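Ribosomal protein S2-related protein (Deinococcus radiodurans, PDB 2JH3) binds a [4Fe-4S] cluster, has a chelatase-like fold and may act as a sirohydrochlorin ferrochelatase. Local coordinates at residues 2-7 with 66-71; 57-62 with 108-113; 41-46 with 61-66; 28-33 with 252-257. All blocks are in the same frame, centred on the assembly; numbering follows the deposited sequence.

Contacts 1, 2 and 3 gather round one mixed sheet of the first CbiX-type domain. Contact 1 joins strand 5-10 to strand 66-71; contact 2, its centre about 7 Å away, reaches the next strand, 108-112; and contact 3, about 6 Å from contact 1 between centres, adds the outer strand 43-48. Segments 57-62 and 61-66 overlap, so contacts 2 and 3 share Thr-61 and Val-62. A hydrogen bond from Ser-5 OG to Glu-43 OE2 (2.7 Å) ties contact 1 to contact 3. Contact 4 packs helix 18-35 against helix 253-262 over this sheet, and Leu-30 of the former touches Leu-6 of contact 1. Contact 2 comes nearest the iron-sulfur cluster, with the Arg-60 side chain about 10 Å from it.

Contact 1: residues 2-7 with 66-71; sequences ALRSLV and DVTVVP
Val-7 and Val-67 show how tightly two neighbouring strands can mesh on one face of a sheet. The CG2 methyl of Val-7, anti to the carbonyl carbon, meets CG2 of Val-67, anti to its own backbone N, at 3.5 Å, closer than usual for two methyls. Further along this face, CG2 of Val-69 settles against CB of Val-7, so that Val-7 is the bump gripped by two valines of the partner strand. On the other face Leu-6 holds its CG anti to the backbone N (chi1 175°), which swings CD1 across to CG2 of Val-70 and CB of Thr-68; Ala-261 of helix 253-262 touches both Leu-6 and Thr-68.

Between the two faces runs a ladder of four nearly straight bonds: Ser-5 N to Asp-66 O, Thr-68 N to Ser-5 O (3.0 Å), Val-7 N to Thr-68 O (2.7 Å) and Val-70 N to Val-7 O. At the N-terminal end of the ladder Arg-4 bends at chi3 and runs alongside Asp-66. Asp-66 OD2 sits over one guanidinium face, 3.4 Å from Arg-4 NH1, a salt bridge of charge alone, with no N-H aimed at the oxygen. A water joins Asp-66 OD2, Ser-5 O and Thr-68 OG1. Adjacent parallel strands inside a sheet, with a helix over one face, are the hallmark of an alpha/beta fold, here the chelatase-like one.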
loop_
_atom_site.group_PDB
_atom_site.type_symbol
_atom_site.label_atom_id
_atom_site.label_comp_id
_atom_site.label_asym_id
_atom_site.label_seq_id
_atom_site.Cartn_x
_atom_site.Cartn_y
_atom_site.Cartn_z
ATOM N N ALA A 2 2.133 -0.258 45.959
ATOM C CA ALA A 2 2.528 -1.596 45.515
ATOM C C ALA A 2 1.941 -1.750 44.102
ATOM O O ALA A 2 0.756 -2.050 43.955
ATOM C CB ALA A 2 1.899 -2.636 46.482
ATOM N N LEU A 3 2.742 -1.503 43.073
ATOM C CA LEU A 3 2.178 -1.293 41.721
ATOM C C LEU A 3 2.465 -2.513 40.842
ATOM O O LEU A 3 3.552 -3.057 40.878
ATOM C CB LEU A 3 2.739 -0.014 41.110
ATOM C CG LEU A 3 2.315 1.324 41.748
ATOM C CD1 LEU A 3 3.355 2.379 41.491
ATOM C CD2 LEU A 3 0.985 1.815 41.248
ATOM N N ARG A 4 1.459 -2.995 40.121
ATOM C CA ARG A 4 1.709 -4.114 39.229
ATOM C C ARG A 4 0.945 -4.137 37.910
ATOM O O ARG A 4 -0.163 -3.643 37.811
ATOM C CB ARG A 4 1.601 -5.445 39.958
ATOM C CG ARG A 4 0.349 -5.732 40.743
ATOM C CD ARG A 4 0.340 -7.230 41.206
ATOM N NE ARG A 4 1.184 -7.577 42.352
ATOM C CZ ARG A 4 1.811 -8.769 42.548
ATOM N NH1 ARG A 4 1.764 -9.772 41.642
ATOM N NH2 ARG A 4 2.549 -8.959 43.661
ATOM N N SER A 5 1.595 -4.717 36.899
ATOM C CA SER A 5 1.032 -4.785 35.537
ATOM C C SER A 5 0.659 -6.232 35.180
ATOM O O SER A 5 1.366 -7.202 35.495
ATOM C CB SER A 5 2.051 -4.274 34.450
ATOM O OG SER A 5 2.664 -3.016 34.768
ATOM N N LEU A 6 -0.431 -6.372 34.453
ATOM C CA LEU A 6 -0.824 -7.703 33.942
ATOM C C LEU A 6 -0.703 -7.596 32.432
ATOM O O LEU A 6 -1.148 -6.630 31.865
ATOM C CB LEU A 6 -2.261 -7.962 34.342
ATOM C CG LEU A 6 -2.893 -9.249 33.809
ATOM C CD1 LEU A 6 -2.099 -10.505 34.282
ATOM C CD2 LEU A 6 -4.285 -9.267 34.324
ATOM N N VAL A 7 -0.044 -8.553 31.818
ATOM C CA VAL A 7 0.081 -8.636 30.381
ATOM C C VAL A 7 -0.582 -9.910 29.901
ATOM O O VAL A 7 -0.236 -10.990 30.347
ATOM C CB VAL A 7 1.519 -8.696 29.978
ATOM C CG1 VAL A 7 1.665 -8.995 28.493
ATOM C CG2 VAL A 7 2.225 -7.387 30.370
ATOM N N ASP A 66 6.870 -4.736 38.283
ATOM C CA ASP A 66 6.338 -6.057 38.601
ATOM C C ASP A 66 5.290 -6.441 37.566
ATOM O O ASP A 66 4.251 -5.796 37.435
ATOM C CB ASP A 66 5.692 -6.042 39.986
ATOM C CG ASP A 66 5.165 -7.418 40.416
ATOM O OD1 ASP A 66 5.871 -8.063 41.231
ATOM O OD2 ASP A 66 4.049 -7.843 39.983
ATOM N N VAL A 67 5.583 -7.490 36.811
ATOM C CA VAL A 67 4.699 -7.877 35.688
ATOM C C VAL A 67 4.348 -9.357 35.710
ATOM O O VAL A 67 5.188 -10.212 36.041
ATOM C CB VAL A 67 5.326 -7.425 34.326
ATOM C CG1 VAL A 67 6.512 -8.157 34.028
ATOM C CG2 VAL A 67 4.336 -7.587 33.141
ATOM N N THR A 68 3.079 -9.645 35.436
ATOM C CA THR A 68 2.591 -11.032 35.335
ATOM C C THR A 68 2.136 -11.171 33.883
ATOM O O THR A 68 1.373 -10.312 33.384
ATOM C CB THR A 68 1.400 -11.308 36.313
ATOM O OG1 THR A 68 1.802 -11.013 37.629
ATOM C CG2 THR A 68 0.976 -12.770 36.253
ATOM N N VAL A 69 2.637 -12.200 33.218
ATOM C CA VAL A 69 2.326 -12.456 31.818
ATOM C C VAL A 69 1.524 -13.761 31.753
ATOM O O VAL A 69 2.067 -14.823 32.069
ATOM C CB VAL A 69 3.586 -12.586 30.989
ATOM C CG1 VAL A 69 3.317 -12.859 29.551
ATOM C CG2 VAL A 69 4.425 -11.276 31.113
ATOM N N VAL A 70 0.277 -13.643 31.324
ATOM C CA VAL A 70 -0.590 -14.842 31.107
ATOM C C VAL A 70 -0.855 -15.116 29.620
ATOM O O VAL A 70 -1.485 -14.289 28.928
ATOM C CB VAL A 70 -1.952 -14.674 31.803
ATOM C CG1 VAL A 70 -2.892 -15.966 31.605
ATOM C CG2 VAL A 70 -1.778 -14.387 33.305
ATOM N N PRO A 71 -0.493 -16.315 29.132
ATOM C CA PRO A 71 -0.900 -16.739 27.806
ATOM C C PRO A 71 -2.379 -17.125 27.639
ATOM O O PRO A 71 -2.814 -18.142 28.190
ATOM C CB PRO A 71 -0.003 -17.988 27.538
ATOM C CG PRO A 71 1.088 -17.880 28.514
ATOM C CD PRO A 71 0.412 -17.309 29.722
HETATM O O HOH W 1 2.344 -8.255 38.295
#

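Contact 2: residues 57-62 with 108-113; sequences QVLRTV and RRVRYT
The Arg-108 guanidinium has the backbone of Leu-59 over one face and the carbonyl of Val-62 at its edge, and through these it joins the start of strand 108-112 to the turn that leads into strand 66-71 of the chelatase-type domain. The carbonyl carbon of Leu-59 stands 3.9 Å above the guanidinium plane, displaced toward the rim. No N-H of the group is aimed at Leu-59 O. Val-62 O, by contrast, lies close to the plane and accepts a hydrogen bond from Arg-108 NH2 at 2.9 Å, with 156° at the hydrogen; the nitrogen in turn lies in the plane of the carbonyl. This directed bond orients the group, and Asp-274 adds a long, weak ion pair.

The arginine reaches this position with CG anti to its own carbonyl carbon (chi1 -51°), and the chain, extended from CG to NE, carries the guanidinium past Val-62 to the carbonyl. Farther along the strand, Leu-59 CD1 lies 4.3 Å from Val-110 CG2, a light apolar touch that Leu-105 of the adjoining strand 101-105 extends by touching both side chains. Arg-60 starts away from the strand, and its guanidinium forms a salt bridge with Glu-378, the side chain lying about 9 Å from that of the cluster ligand Cys-450. The turn itself is tied by Val-58 O, which accepts both Thr-61 N and the hydroxyl of Thr-61, the latter on a carbonyl lone pair with OG1 at 2.8 Å from Val-58 O.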
loop_
_atom_site.group_PDB
_atom_site.type_symbol
_atom_site.label_atom_id
_atom_site.label_comp_id
_atom_site.label_asym_id
_atom_site.label_seq_id
_atom_site.Cartn_x
_atom_site.Cartn_y
_atom_site.Cartn_z
ATOM N N GLN A 57 7.873 -6.314 21.866
ATOM C CA GLN A 57 7.551 -4.933 22.188
ATOM C C GLN A 57 6.910 -4.844 23.555
ATOM O O GLN A 57 7.085 -3.881 24.284
ATOM C CB GLN A 57 6.540 -4.418 21.135
ATOM C CG GLN A 57 7.015 -4.521 19.697
ATOM C CD GLN A 57 5.973 -3.882 18.779
ATOM O OE1 GLN A 57 4.754 -4.112 18.966
ATOM N NE2 GLN A 57 6.415 -2.978 17.901
ATOM N N VAL A 58 6.095 -5.836 23.902
ATOM C CA VAL A 58 5.153 -5.679 25.031
ATOM C C VAL A 58 5.823 -5.307 26.374
ATOM O O VAL A 58 5.318 -4.452 27.078
ATOM C CB VAL A 58 4.218 -6.908 25.192
ATOM C CG1 VAL A 58 4.975 -8.106 25.726
ATOM C CG2 VAL A 58 3.028 -6.498 26.039
ATOM N N LEU A 59 7.006 -5.823 26.677
ATOM C CA LEU A 59 7.578 -5.539 27.999
ATOM C C LEU A 59 8.097 -4.100 28.145
ATOM O O LEU A 59 8.105 -3.529 29.238
ATOM C CB LEU A 59 8.678 -6.549 28.345
ATOM C CG LEU A 59 8.137 -7.934 28.766
ATOM C CD1 LEU A 59 9.279 -8.860 29.189
ATOM C CD2 LEU A 59 7.121 -7.785 29.879
ATOM N N ARG A 60 8.453 -3.499 27.017
ATOM C CA ARG A 60 8.874 -2.081 26.970
ATOM C C ARG A 60 7.668 -1.147 27.138
ATOM O O ARG A 60 7.808 0.014 27.445
ATOM C CB ARG A 60 9.614 -1.839 25.627
ATOM C CG ARG A 60 8.722 -1.198 24.608
ATOM C CD ARG A 60 9.475 -0.694 23.379
ATOM N NE ARG A 60 9.534 -1.691 22.311
ATOM C CZ ARG A 60 10.629 -2.358 21.939
ATOM N NH1 ARG A 60 11.793 -2.128 22.542
ATOM N NH2 ARG A 60 10.552 -3.241 20.928
ATOM N N THR A 61 6.457 -1.666 26.951
ATOM C CA THR A 61 5.296 -0.875 27.146
ATOM C C THR A 61 4.758 -0.889 28.578
ATOM O O THR A 61 3.799 -0.183 28.851
ATOM C CB THR A 61 4.166 -1.247 26.180
ATOM O OG1 THR A 61 3.500 -2.426 26.597
ATOM C CG2 THR A 61 4.691 -1.418 24.756
ATOM N N VAL A 62 5.307 -1.719 29.466
ATOM C CA VAL A 62 4.691 -1.899 30.786
ATOM C C VAL A 62 5.183 -0.802 31.722
ATOM O O VAL A 62 6.349 -0.423 31.694
ATOM C CB VAL A 62 4.839 -3.355 31.384
ATOM C CG1 VAL A 62 4.700 -4.434 30.318
ATOM C CG2 VAL A 62 6.020 -3.501 32.058
ATOM N N ARG A 108 12.578 -5.046 35.325
ATOM C CA ARG A 108 11.345 -5.668 35.768
ATOM C C ARG A 108 11.500 -7.100 36.278
ATOM O O ARG A 108 12.319 -7.882 35.762
ATOM C CB ARG A 108 10.351 -5.660 34.618
ATOM C CG ARG A 108 10.188 -4.284 34.000
ATOM C CD ARG A 108 9.066 -4.271 33.028
ATOM N NE ARG A 108 8.755 -2.950 32.471
ATOM C CZ ARG A 108 9.447 -2.350 31.498
ATOM N NH1 ARG A 108 10.548 -2.921 31.034
ATOM N NH2 ARG A 108 9.058 -1.157 31.022
ATOM N N ARG A 109 10.718 -7.412 37.316
ATOM C CA ARG A 109 10.420 -8.772 37.686
ATOM C C ARG A 109 9.199 -9.256 36.909
ATOM O O ARG A 109 8.111 -8.741 37.053
ATOM C CB ARG A 109 10.095 -8.836 39.137
ATOM C CG ARG A 109 10.034 -10.221 39.672
ATOM C CD ARG A 109 9.350 -10.164 41.010
ATOM N NE ARG A 109 9.328 -11.456 41.686
ATOM C CZ ARG A 109 8.295 -12.307 41.696
ATOM N NH1 ARG A 109 7.165 -12.028 41.036
ATOM N NH2 ARG A 109 8.397 -13.447 42.392
ATOM N N VAL A 110 9.417 -10.268 36.100
ATOM C CA VAL A 110 8.413 -10.844 35.238
ATOM C C VAL A 110 8.143 -12.266 35.712
ATOM O O VAL A 110 9.079 -13.066 35.834
ATOM C CB VAL A 110 8.961 -10.939 33.780
ATOM C CG1 VAL A 110 7.876 -11.379 32.823
ATOM C CG2 VAL A 110 9.571 -9.601 33.366
ATOM N N ARG A 111 6.871 -12.564 35.897
ATOM C CA ARG A 111 6.368 -13.941 36.115
ATOM C C ARG A 111 5.493 -14.358 34.921
ATOM O O ARG A 111 4.484 -13.724 34.621
ATOM C CB ARG A 111 5.562 -13.978 37.409
ATOM C CG ARG A 111 5.189 -15.336 37.877
ATOM C CD ARG A 111 4.635 -15.257 39.332
ATOM N NE ARG A 111 3.349 -15.927 39.328
ATOM C CZ ARG A 111 2.169 -15.331 39.436
ATOM N NH1 ARG A 111 2.045 -14.018 39.633
ATOM N NH2 ARG A 111 1.101 -16.099 39.357
ATOM N N TYR A 112 5.927 -15.409 34.260
ATOM C CA TYR A 112 5.260 -16.032 33.124
ATOM C C TYR A 112 4.475 -17.244 33.612
ATOM O O TYR A 112 5.047 -18.191 34.182
ATOM C CB TYR A 112 6.304 -16.416 32.080
ATOM C CG TYR A 112 5.779 -17.073 30.812
ATOM C CD1 TYR A 112 5.088 -16.342 29.858
ATOM C CD2 TYR A 112 5.982 -18.424 30.559
ATOM C CE1 TYR A 112 4.634 -16.932 28.684
ATOM C CE2 TYR A 112 5.517 -19.016 29.371
ATOM C CZ TYR A 112 4.847 -18.251 28.445
ATOM O OH TYR A 112 4.345 -18.798 27.273
ATOM N N THR A 113 3.153 -17.190 33.461
ATOM C CA THR A 113 2.297 -18.259 33.997
ATOM C C THR A 113 2.069 -19.391 32.970
ATOM O O THR A 113 2.440 -19.312 31.785
ATOM C CB THR A 113 0.921 -17.752 34.464
ATOM O OG1 THR A 113 0.057 -17.454 33.339
ATOM C CG2 THR A 113 1.029 -16.503 35.323
#

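Contact 3: residues 41-46 with 61-66; sequences YDEVLE and TVAYSD
Outer strand 43-48 of the chelatase-type sheet meets the loop that precedes strand 66-71, and the contact is tight around a buried carboxylate and looser toward Asp-42 at the surface. At the tight centre Glu-43 takes the crowded first torsion, CG between backbone N and carbonyl carbon (chi1 79°), then runs out extended to the loop. Its OE2 accepts the N-H of Ala-63 at 2.8 Å in an almost straight bond of 173°, on the syn lone pair. The same oxygen receives a hydrogen bond from Ser-5 OG, while OE1 forms a salt bridge with Arg-365 of helix 361-371. With both oxygens engaged in this way, the carboxylate is held against turning and is probably ionised.

Ala-63 also brings its methyl up to the carboxylate, with CB 3.4 Å from Glu-43 OE2, and that methyl lies over the centre of one face of the Tyr-64 ring. Next along the strand, Leu-45 and Thr-61 pass side by side, running opposite ways, with Leu-45 CD1 3.5 Å from Thr-61 OG1; the same methyl reaches Val-62 CG1 at 3.9 Å.

The solvent side is simpler. Exposed Asp-42 offers only its CB to the Tyr-64 ring, 3.5 Å from CE2, while its carboxylate turns to another partner, OD2 accepting the backbone N-H of Arg-4. At the other, buried end of the contact a water bridges strand and loop: it donates to Glu-46 O and to Thr-61 OG1, each at 3.0 Å, and that hydroxyl itself donates to Val-58 O.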
loop_
_atom_site.group_PDB
_atom_site.type_symbol
_atom_site.label_atom_id
_atom_site.label_comp_id
_atom_site.label_asym_id
_atom_site.label_seq_id
_atom_site.Cartn_x
_atom_site.Cartn_y
_atom_site.Cartn_z
ATOM N N TYR A 41 -4.368 -5.354 39.907
ATOM C CA TYR A 41 -3.371 -4.911 38.908
ATOM C C TYR A 41 -3.681 -3.494 38.585
ATOM O O TYR A 41 -4.853 -3.125 38.535
ATOM C CB TYR A 41 -3.463 -5.805 37.655
ATOM C CG TYR A 41 -2.985 -7.179 37.980
ATOM C CD1 TYR A 41 -3.876 -8.212 38.304
ATOM C CD2 TYR A 41 -1.633 -7.424 38.065
ATOM C CE1 TYR A 41 -3.385 -9.456 38.687
ATOM C CE2 TYR A 41 -1.156 -8.656 38.392
ATOM C CZ TYR A 41 -2.014 -9.634 38.754
ATOM O OH TYR A 41 -1.410 -10.834 39.086
ATOM N N ASP A 42 -2.650 -2.693 38.361
ATOM C CA ASP A 42 -2.847 -1.268 38.040
ATOM C C ASP A 42 -2.960 -0.924 36.549
ATOM O O ASP A 42 -3.278 0.226 36.221
ATOM C CB ASP A 42 -1.708 -0.465 38.659
ATOM C CG ASP A 42 -1.643 -0.725 40.165
ATOM O OD1 ASP A 42 -2.470 -0.097 40.836
ATOM O OD2 ASP A 42 -0.887 -1.646 40.586
ATOM N N GLU A 43 -2.713 -1.914 35.684
ATOM C CA GLU A 43 -2.901 -1.823 34.265
ATOM C C GLU A 43 -3.003 -3.239 33.676
ATOM O O GLU A 43 -2.537 -4.219 34.304
ATOM C CB GLU A 43 -1.753 -1.046 33.593
ATOM C CG GLU A 43 -0.482 -1.847 33.375
ATOM C CD GLU A 43 0.569 -1.069 32.672
ATOM O OE1 GLU A 43 0.223 -0.059 32.021
ATOM O OE2 GLU A 43 1.741 -1.447 32.779
ATOM N N VAL A 44 -3.629 -3.318 32.498
ATOM C CA VAL A 44 -3.774 -4.565 31.727
ATOM C C VAL A 44 -3.370 -4.256 30.290
ATOM O O VAL A 44 -3.904 -3.331 29.634
ATOM C CB VAL A 44 -5.198 -5.138 31.802
ATOM C CG1 VAL A 44 -5.300 -6.447 31.087
ATOM C CG2 VAL A 44 -5.653 -5.286 33.260
ATOM N N LEU A 45 -2.351 -4.952 29.843
ATOM C CA LEU A 45 -1.812 -4.758 28.520
ATOM C C LEU A 45 -1.975 -6.039 27.683
ATOM O O LEU A 45 -2.260 -7.150 28.229
ATOM C CB LEU A 45 -0.345 -4.341 28.635
ATOM C CG LEU A 45 -0.122 -2.973 29.352
ATOM C CD1 LEU A 45 1.341 -2.640 29.322
ATOM C CD2 LEU A 45 -0.874 -1.771 28.781
ATOM N N GLU A 46 -1.756 -5.883 26.375
ATOM C CA GLU A 46 -1.882 -6.978 25.418
ATOM C C GLU A 46 -0.605 -7.183 24.663
ATOM O O GLU A 46 0.134 -6.229 24.356
ATOM C CB GLU A 46 -2.964 -6.671 24.405
ATOM C CG GLU A 46 -4.293 -6.555 25.023
ATOM C CD GLU A 46 -5.267 -5.730 24.164
ATOM O OE1 GLU A 46 -5.204 -5.871 22.932
ATOM O OE2 GLU A 46 -6.119 -5.024 24.712
ATOM N N THR A 61 6.457 -1.666 26.951
ATOM C CA THR A 61 5.296 -0.875 27.146
ATOM C C THR A 61 4.758 -0.889 28.578
ATOM O O THR A 61 3.799 -0.183 28.851
ATOM C CB THR A 61 4.166 -1.247 26.180
ATOM O OG1 THR A 61 3.500 -2.426 26.597
ATOM C CG2 THR A 61 4.691 -1.418 24.756
ATOM N N VAL A 62 5.307 -1.719 29.466
ATOM C CA VAL A 62 4.691 -1.899 30.786
ATOM C C VAL A 62 5.183 -0.802 31.722
ATOM O O VAL A 62 6.349 -0.423 31.694
ATOM C CB VAL A 62 4.839 -3.355 31.384
ATOM C CG1 VAL A 62 4.700 -4.434 30.318
ATOM C CG2 VAL A 62 6.020 -3.501 32.058
ATOM N N ALA A 63 4.249 -0.270 32.478
ATOM C CA ALA A 63 4.426 0.893 33.235
ATOM C C ALA A 63 5.143 0.653 34.555
ATOM O O ALA A 63 5.806 1.569 35.043
ATOM C CB ALA A 63 3.073 1.571 33.474
ATOM N N TYR A 64 5.049 -0.585 35.068
ATOM C CA TYR A 64 5.512 -0.991 36.425
ATOM C C TYR A 64 6.583 -2.046 36.382
ATOM O O TYR A 64 6.894 -2.599 35.329
ATOM C CB TYR A 64 4.333 -1.443 37.273
ATOM C CG TYR A 64 3.234 -0.410 37.203
ATOM C CD1 TYR A 64 3.486 0.891 37.587
ATOM C CD2 TYR A 64 1.967 -0.717 36.701
ATOM C CE1 TYR A 64 2.506 1.850 37.491
ATOM C CE2 TYR A 64 0.984 0.242 36.582
ATOM C CZ TYR A 64 1.272 1.520 37.004
ATOM O OH TYR A 64 0.327 2.511 36.933
ATOM N N SER A 65 7.216 -2.258 37.531
ATOM C CA SER A 65 8.445 -3.041 37.625
ATOM C C SER A 65 8.148 -4.466 38.060
ATOM O O SER A 65 9.053 -5.289 38.192
ATOM C CB SER A 65 9.393 -2.375 38.649
ATOM O OG SER A 65 8.787 -2.336 39.938
ATOM N N ASP A 66 6.870 -4.736 38.283
ATOM C CA ASP A 66 6.338 -6.057 38.601
ATOM C C ASP A 66 5.290 -6.441 37.566
ATOM O O ASP A 66 4.251 -5.796 37.435
ATOM C CB ASP A 66 5.692 -6.042 39.986
ATOM C CG ASP A 66 5.165 -7.418 40.416
ATOM O OD1 ASP A 66 5.871 -8.063 41.231
ATOM O OD2 ASP A 66 4.049 -7.843 39.983
HETATM O O HOH W 2 1.196 -3.444 24.976
#

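Contact 4: residues 28-33 with 252-257; sequences EALRGR and AVAEVV
A salt bridge at the more exposed side links the two helices: Arg-33 NH2 donates to Glu-255 OE2 at 2.9 Å. The bond is bent, 141° at the hydrogen, and the oxygen sits at the guanidinium edge but tilted 25° out of its plane. The N-H is received on the anti lone pair of OE2, the side away from the other carboxylate oxygen. Arg-33 stretches to this point with its chain extended from CG to NE, whereas Glu-255 folds at chi2 to bring its carboxylate round, so the two chains meet at a slant.

Inward of the ion pair lies Ala-254, whose CB is 4.2 Å from Arg-33 NH1. The small methyl faces Leu-30 of the other helix, with Leu-30 CD2 4.0 Å from Ala-254 CB. Here the backbones come nearest, the CA atoms of Leu-30 and Ala-254 lying 6.9 Å apart. The other branch of Leu-30, CD1, touches CG1 of Val-257 at 3.9 Å, so the leucine's forked tip spans two residues one helical turn apart. The short axes cross at -74° with a closest approach of 10.4 Å, which confines the contact to a few residues.

Beneath this patch Leu-30 rests on Leu-6 and Val-257 on Leu-8, both of strand 5-10, so helices 18-35 and 253-262 share a face of the first sheet. The chemistry implies that this junction between parts of the two CbiX-like regions rests mainly on buried apolar packing, to which the bent, more exposed ion pair probably adds only modestly.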
loop_
_atom_site.group_PDB
_atom_site.type_symbol
_atom_site.label_atom_id
_atom_site.label_comp_id
_atom_site.label_asym_id
_atom_site.label_seq_id
_atom_site.Cartn_x
_atom_site.Cartn_y
_atom_site.Cartn_z
ATOM N N GLU A 28 -10.126 -5.967 28.080
ATOM C CA GLU A 28 -11.083 -4.907 28.276
ATOM C C GLU A 28 -11.999 -5.174 29.496
ATOM O O GLU A 28 -12.258 -4.269 30.261
ATOM C CB GLU A 28 -11.875 -4.606 26.980
ATOM C CG GLU A 28 -12.826 -3.367 27.211
ATOM C CD GLU A 28 -13.676 -2.948 26.026
ATOM O OE1 GLU A 28 -14.437 -1.957 26.192
ATOM O OE2 GLU A 28 -13.590 -3.574 24.948
ATOM N N ALA A 29 -12.453 -6.419 29.713
ATOM C CA ALA A 29 -13.316 -6.723 30.856
ATOM C C ALA A 29 -12.614 -6.450 32.210
ATOM O O ALA A 29 -13.210 -5.940 33.156
ATOM C CB ALA A 29 -13.744 -8.191 30.794
ATOM N N LEU A 30 -11.342 -6.818 32.269
ATOM C CA LEU A 30 -10.532 -6.711 33.430
ATOM C C LEU A 30 -10.138 -5.250 33.691
ATOM O O LEU A 30 -10.040 -4.829 34.859
ATOM C CB LEU A 30 -9.296 -7.604 33.264
ATOM C CG LEU A 30 -9.469 -9.108 33.365
ATOM C CD1 LEU A 30 -8.135 -9.850 33.260
ATOM C CD2 LEU A 30 -10.140 -9.439 34.644
ATOM N N ARG A 31 -9.950 -4.452 32.650
ATOM C CA ARG A 31 -9.737 -3.002 32.876
ATOM C C ARG A 31 -10.962 -2.315 33.457
ATOM O O ARG A 31 -10.819 -1.389 34.240
ATOM C CB ARG A 31 -9.367 -2.234 31.591
ATOM C CG ARG A 31 -8.083 -2.596 30.999
ATOM C CD ARG A 31 -7.846 -1.793 29.730
ATOM N NE ARG A 31 -6.752 -2.440 29.028
ATOM C CZ ARG A 31 -6.824 -2.945 27.795
ATOM N NH1 ARG A 31 -7.956 -2.826 27.081
ATOM N NH2 ARG A 31 -5.803 -3.595 27.298
ATOM N N GLY A 32 -12.146 -2.706 32.994
ATOM C CA GLY A 32 -13.410 -2.214 33.540
ATOM C C GLY A 32 -13.514 -2.414 35.046
ATOM O O GLY A 32 -13.911 -1.507 35.769
ATOM N N ARG A 33 -13.153 -3.613 35.516
ATOM C CA ARG A 33 -13.129 -3.974 36.955
ATOM C C ARG A 33 -12.100 -3.161 37.761
ATOM O O ARG A 33 -12.335 -2.846 38.944
ATOM C CB ARG A 33 -12.691 -5.429 37.129
ATOM C CG ARG A 33 -13.666 -6.541 36.939
ATOM C CD ARG A 33 -12.834 -7.802 37.146
ATOM N NE ARG A 33 -13.533 -9.069 37.253
ATOM C CZ ARG A 33 -14.211 -9.628 36.260
ATOM N NH1 ARG A 33 -14.340 -9.009 35.080
ATOM N NH2 ARG A 33 -14.796 -10.807 36.440
ATOM N N ALA A 252 -16.740 -15.815 31.500
ATOM C CA ALA A 252 -16.188 -16.567 32.617
ATOM C C ALA A 252 -14.688 -16.744 32.490
ATOM O O ALA A 252 -14.032 -17.016 33.477
ATOM C CB ALA A 252 -16.868 -17.921 32.715
ATOM N N VAL A 253 -14.126 -16.568 31.293
ATOM C CA VAL A 253 -12.663 -16.756 31.155
ATOM C C VAL A 253 -11.863 -15.707 31.911
ATOM O O VAL A 253 -10.753 -15.995 32.314
ATOM C CB VAL A 253 -12.174 -16.879 29.688
ATOM C CG1 VAL A 253 -12.646 -18.214 29.086
ATOM C CG2 VAL A 253 -12.711 -15.799 28.826
ATOM N N ALA A 254 -12.451 -14.537 32.154
ATOM C CA ALA A 254 -11.731 -13.463 32.885
ATOM C C ALA A 254 -11.395 -13.894 34.284
ATOM O O ALA A 254 -10.301 -13.626 34.792
ATOM C CB ALA A 254 -12.517 -12.178 32.935
ATOM N N GLU A 255 -12.331 -14.602 34.918
ATOM C CA GLU A 255 -12.075 -15.127 36.259
ATOM C C GLU A 255 -11.005 -16.175 36.294
ATOM O O GLU A 255 -10.281 -16.278 37.288
ATOM C CB GLU A 255 -13.388 -15.611 36.930
ATOM C CG GLU A 255 -14.239 -14.412 37.500
ATOM C CD GLU A 255 -13.458 -13.590 38.593
ATOM O OE1 GLU A 255 -12.924 -14.170 39.584
ATOM O OE2 GLU A 255 -13.387 -12.341 38.472
ATOM N N VAL A 256 -10.867 -16.963 35.234
ATOM C CA VAL A 256 -9.786 -17.952 35.191
ATOM C C VAL A 256 -8.407 -17.285 35.060
ATOM O O VAL A 256 -7.444 -17.682 35.705
ATOM C CB VAL A 256 -9.971 -18.988 34.013
ATOM C CG1 VAL A 256 -8.927 -20.021 34.079
ATOM C CG2 VAL A 256 -11.397 -19.633 34.042
ATOM N N VAL A 257 -8.322 -16.303 34.186
ATOM C CA VAL A 257 -7.095 -15.498 34.005
ATOM C C VAL A 257 -6.616 -14.899 35.323
ATOM O O VAL A 257 -5.427 -14.984 35.657
ATOM C CB VAL A 257 -7.350 -14.384 32.969
ATOM C CG1 VAL A 257 -6.257 -13.267 33.036
ATOM C CG2 VAL A 257 -7.430 -14.963 31.585
#